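Local coordinates for protein endonuclease V (Homo sapiens, PDB 6OZE) that probably cleaves RNA near inosines as a metal-dependent endoribonuclease of the RNase H-like clan, at residues D139-V145 against I201-M207. The protein carries 4 engineered substitutions. Sequence-based numbering, arbitrary orientation. Where two conformers were deposited one is given.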
ATOM      1  N   ASP A 139      -5.579  11.891  -4.589  1.00 27.49           N
ATOM      2  CA  ASP A 139      -6.374  11.589  -5.788  1.00 26.14           C
ATOM      3  C   ASP A 139      -5.559  10.820  -6.823  1.00 29.07           C
ATOM      4  O   ASP A 139      -5.583  11.123  -8.013  1.00 36.19           O
ATOM      5  CB  ASP A 139      -7.017  12.828  -6.397  1.00 32.48           C
ATOM      6  CG  ASP A 139      -8.229  12.487  -7.242  1.00 45.74           C
ATOM      7  OD1 ASP A 139      -8.877  11.446  -6.972  1.00 38.51           O
ATOM      8  OD2 ASP A 139      -8.526  13.254  -8.178  1.00 45.35           O
ATOM      9  N   LEU A 140      -4.807   9.836  -6.353  1.00 24.84           N
ATOM     10  CA  LEU A 140      -4.063   8.966  -7.242  1.00 24.02           C
ATOM     11  C   LEU A 140      -4.579   7.544  -7.100  1.00 24.52           C
ATOM     12  O   LEU A 140      -4.979   7.129  -6.009  1.00 24.20           O
ATOM     13  CB  LEU A 140      -2.573   8.963  -6.891  1.00 25.39           C
ATOM     14  CG  LEU A 140      -1.743  10.205  -7.216  1.00 30.78           C
ATOM     15  CD1 LEU A 140      -0.337  10.035  -6.649  1.00 30.91           C
ATOM     16  CD2 LEU A 140      -1.708  10.441  -8.726  1.00 31.03           C
ATOM     17  N   PRO A 141      -4.588   6.774  -8.183  1.00 23.98           N
ATOM     18  CA  PRO A 141      -4.812   5.336  -8.050  1.00 25.22           C
ATOM     19  C   PRO A 141      -3.834   4.755  -7.045  1.00 22.80           C
ATOM     20  O   PRO A 141      -2.630   5.036  -7.081  1.00 21.46           O
ATOM     21  CB  PRO A 141      -4.540   4.814  -9.464  1.00 24.59           C
ATOM     22  CG  PRO A 141      -4.899   5.980 -10.356  1.00 23.94           C
ATOM     23  CD  PRO A 141      -4.394   7.183  -9.587  1.00 24.96           C
ATOM     24  N   CYS A 142      -4.360   3.990  -6.087  0.68 21.00           N
ATOM     25  CA  CYS A 142      -3.528   3.414  -5.041  0.68 19.86           C
ATOM     26  C   CYS A 142      -3.968   1.989  -4.759  0.68 20.13           C
ATOM     27  O   CYS A 142      -5.167   1.696  -4.744  0.68 23.26           O
ATOM     28  CB  CYS A 142      -3.631   4.196  -3.726  0.68 20.21           C
ATOM     29  SG  CYS A 142      -2.696   5.732  -3.648  0.68 21.71           S
ATOM     30  N   VAL A 143      -2.983   1.129  -4.515  1.00 20.27           N
ATOM     31  CA  VAL A 143      -3.192  -0.280  -4.199  1.00 21.75           C
ATOM     32  C   VAL A 143      -2.570  -0.556  -2.837  1.00 21.18           C
ATOM     33  O   VAL A 143      -1.408  -0.192  -2.593  1.00 19.97           O
ATOM     34  CB  VAL A 143      -2.520  -1.164  -5.258  1.00 20.98           C
ATOM     35  CG1 VAL A 143      -2.650  -2.651  -4.881  1.00 23.03           C
ATOM     36  CG2 VAL A 143      -3.117  -0.879  -6.622  1.00 25.50           C
ATOM     37  N   GLY A 144      -3.326  -1.218  -1.966  1.00 20.88           N
ATOM     38  CA  GLY A 144      -2.772  -1.684  -0.710  1.00 22.43           C
ATOM     39  C   GLY A 144      -2.101  -3.031  -0.884  1.00 24.05           C
ATOM     40  O   GLY A 144      -2.725  -3.987  -1.364  1.00 23.78           O
ATOM     41  N   VAL A 145      -0.818  -3.117  -0.546  1.00 21.97           N
ATOM     42  CA  VAL A 145      -0.046  -4.353  -0.617  1.00 23.07           C
ATOM     43  C   VAL A 145       0.392  -4.671   0.801  1.00 29.05           C
ATOM     44  O   VAL A 145       1.287  -4.009   1.343  1.00 29.15           O
ATOM     45  CB  VAL A 145       1.178  -4.214  -1.537  1.00 22.16           C
ATOM     46  CG1 VAL A 145       1.973  -5.524  -1.590  1.00 25.68           C
ATOM     47  CG2 VAL A 145       0.753  -3.742  -2.922  1.00 26.83           C
ATOM     48  N   ILE A 201      -3.713  -8.161  -1.076  1.00 22.83           N
ATOM     49  CA  ILE A 201      -3.908  -7.005  -1.941  1.00 21.30           C
ATOM     50  C   ILE A 201      -5.317  -6.473  -1.739  1.00 22.37           C
ATOM     51  O   ILE A 201      -6.278  -7.245  -1.709  1.00 24.21           O
ATOM     52  CB  ILE A 201      -3.717  -7.404  -3.417  1.00 25.51           C
ATOM     53  CG1 ILE A 201      -2.383  -8.145  -3.620  1.00 25.47           C
ATOM     54  CG2 ILE A 201      -3.861  -6.166  -4.325  1.00 23.38           C
ATOM     55  CD1 ILE A 201      -1.180  -7.399  -3.116  1.00 27.84           C
ATOM     56  N   SER A 202      -5.447  -5.145  -1.623  1.00 21.09           N
ATOM     57  CA  SER A 202      -6.780  -4.567  -1.573  1.00 24.60           C
ATOM     58  C   SER A 202      -6.773  -3.220  -2.275  1.00 23.56           C
ATOM     59  O   SER A 202      -5.718  -2.607  -2.477  1.00 24.52           O
ATOM     60  CB  SER A 202      -7.302  -4.476  -0.141  1.00 26.04           C
ATOM     61  OG  SER A 202      -6.452  -3.635   0.638  1.00 28.53           O
ATOM     62  N   VAL A 203      -7.964  -2.799  -2.703  1.00 25.10           N
ATOM     63  CA  VAL A 203      -8.099  -1.516  -3.384  1.00 24.30           C
ATOM     64  C   VAL A 203      -7.838  -0.395  -2.397  1.00 24.67           C
ATOM     65  O   VAL A 203      -8.399  -0.378  -1.297  1.00 26.65           O
ATOM     66  CB  VAL A 203      -9.507  -1.369  -3.972  1.00 28.48           C
ATOM     67  CG1 VAL A 203      -9.728   0.053  -4.473  1.00 33.44           C
ATOM     68  CG2 VAL A 203      -9.730  -2.388  -5.092  1.00 31.29           C
ATOM     69  N   GLY A 204      -7.004   0.558  -2.801  1.00 24.24           N
ATOM     70  CA  GLY A 204      -6.926   1.814  -2.091  1.00 23.79           C
ATOM     71  C   GLY A 204      -7.913   2.808  -2.666  1.00 23.23           C
ATOM     72  O   GLY A 204      -8.866   3.216  -1.996  1.00 26.12           O
ATOM     73  N   HIS A 205      -7.706   3.186  -3.925  1.00 23.70           N
ATOM     74  CA  HIS A 205      -8.516   4.232  -4.541  1.00 22.02           C
ATOM     75  C   HIS A 205      -8.302   4.164  -6.042  1.00 24.66           C
ATOM     76  O   HIS A 205      -7.187   3.907  -6.503  1.00 24.00           O
ATOM     77  CB  HIS A 205      -8.078   5.612  -4.026  1.00 23.54           C
ATOM     78  CG  HIS A 205      -8.858   6.763  -4.581  1.00 24.63           C
ATOM     79  ND1 HIS A 205     -10.233   6.855  -4.497  1.00 26.83           N
ATOM     80  CD2 HIS A 205      -8.443   7.918  -5.161  1.00 26.00           C
ATOM     81  CE1 HIS A 205     -10.631   7.999  -5.030  1.00 31.19           C
ATOM     82  NE2 HIS A 205      -9.564   8.668  -5.432  1.00 26.87           N
ATOM     83  N   ARG A 206      -9.388   4.352  -6.797  1.00 23.75           N
ATOM     84  CA  ARG A 206      -9.336   4.500  -8.252  1.00 26.83           C
ATOM     85  C   ARG A 206      -8.717   3.300  -8.962  1.00 31.49           C
ATOM     86  O   ARG A 206      -8.052   3.457  -9.986  1.00 30.68           O
ATOM     87  CB  ARG A 206      -8.658   5.806  -8.678  1.00 29.17           C
ATOM     88  CG  ARG A 206      -9.518   7.024  -8.472  1.00 35.45           C
ATOM     89  CD  ARG A 206      -9.320   7.996  -9.610  1.00 53.85           C
ATOM     90  NE  ARG A 206      -8.281   8.975  -9.330  1.00 62.26           N
ATOM     91  CZ  ARG A 206      -7.425   9.430 -10.239  1.00 69.14           C
ATOM     92  NH1 ARG A 206      -7.471   8.971 -11.482  1.00 63.16           N
ATOM     93  NH2 ARG A 206      -6.512  10.332  -9.902  1.00 67.71           N
ATOM     94  N   MET A 207      -8.923   2.099  -8.428  1.00 23.17           N
ATOM     95  CA  MET A 207      -8.574   0.894  -9.166  1.00 24.43           C
ATOM     96  C   MET A 207      -9.524  -0.220  -8.755  1.00 29.00           C
ATOM     97  O   MET A 207     -10.011  -0.255  -7.625  1.00 33.48           O
ATOM     98  CB  MET A 207      -7.116   0.491  -8.904  1.00 26.40           C
ATOM     99  CG  MET A 207      -6.536  -0.475  -9.956  1.00 27.91           C
ATOM    100  SD  MET A 207      -4.752  -0.206 -10.095  1.00 31.41           S
ATOM    101  CE  MET A 207      -4.352  -1.168 -11.559  1.00 28.58           C
TER
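The H205 imidazole meets D139 edge-on and has CG of R206 over one face, offset toward the rim, while the R206 guanidinium carries CD of P141 over the centre of one of its own faces, 3.7 Å above the plane. From the ring edge, NE2 of H205 donates to OD1 of D139 at 3.2 Å, the oxygen lying in the ring plane although the carboxylate is turned 42° from it. At the other ring nitrogen, ND1 accepts from V21 N, so both nitrogens are engaged and the ring's rotation is fixed. The same D139 OD1 also makes a weak, long salt-bridge contact with NE of R206 (3.5 Å), whose NH1 pairs with E26. D139 itself closes helix 130-138 as the C-prime residue of a Schellman motif. Beyond it, strands 142-146 and 199-205 run antiparallel within the mixed RNase H-like sheet, interrupted by a classic beta bulge: G204 N and H205 N both donate to C142 O, from the same face of its carbonyl plane. Regular pairing resumes past the bulge, and G144 and S202 form a hydrogen-bonded pair with two backbone bonds. V143 CG1, anti to the backbone N (chi1 176°), touches I201 CG2 at 3.8 Å, and V143 CG2 meets M207 SD at 3.9 Å; helix 209-218 covers V143 and I201.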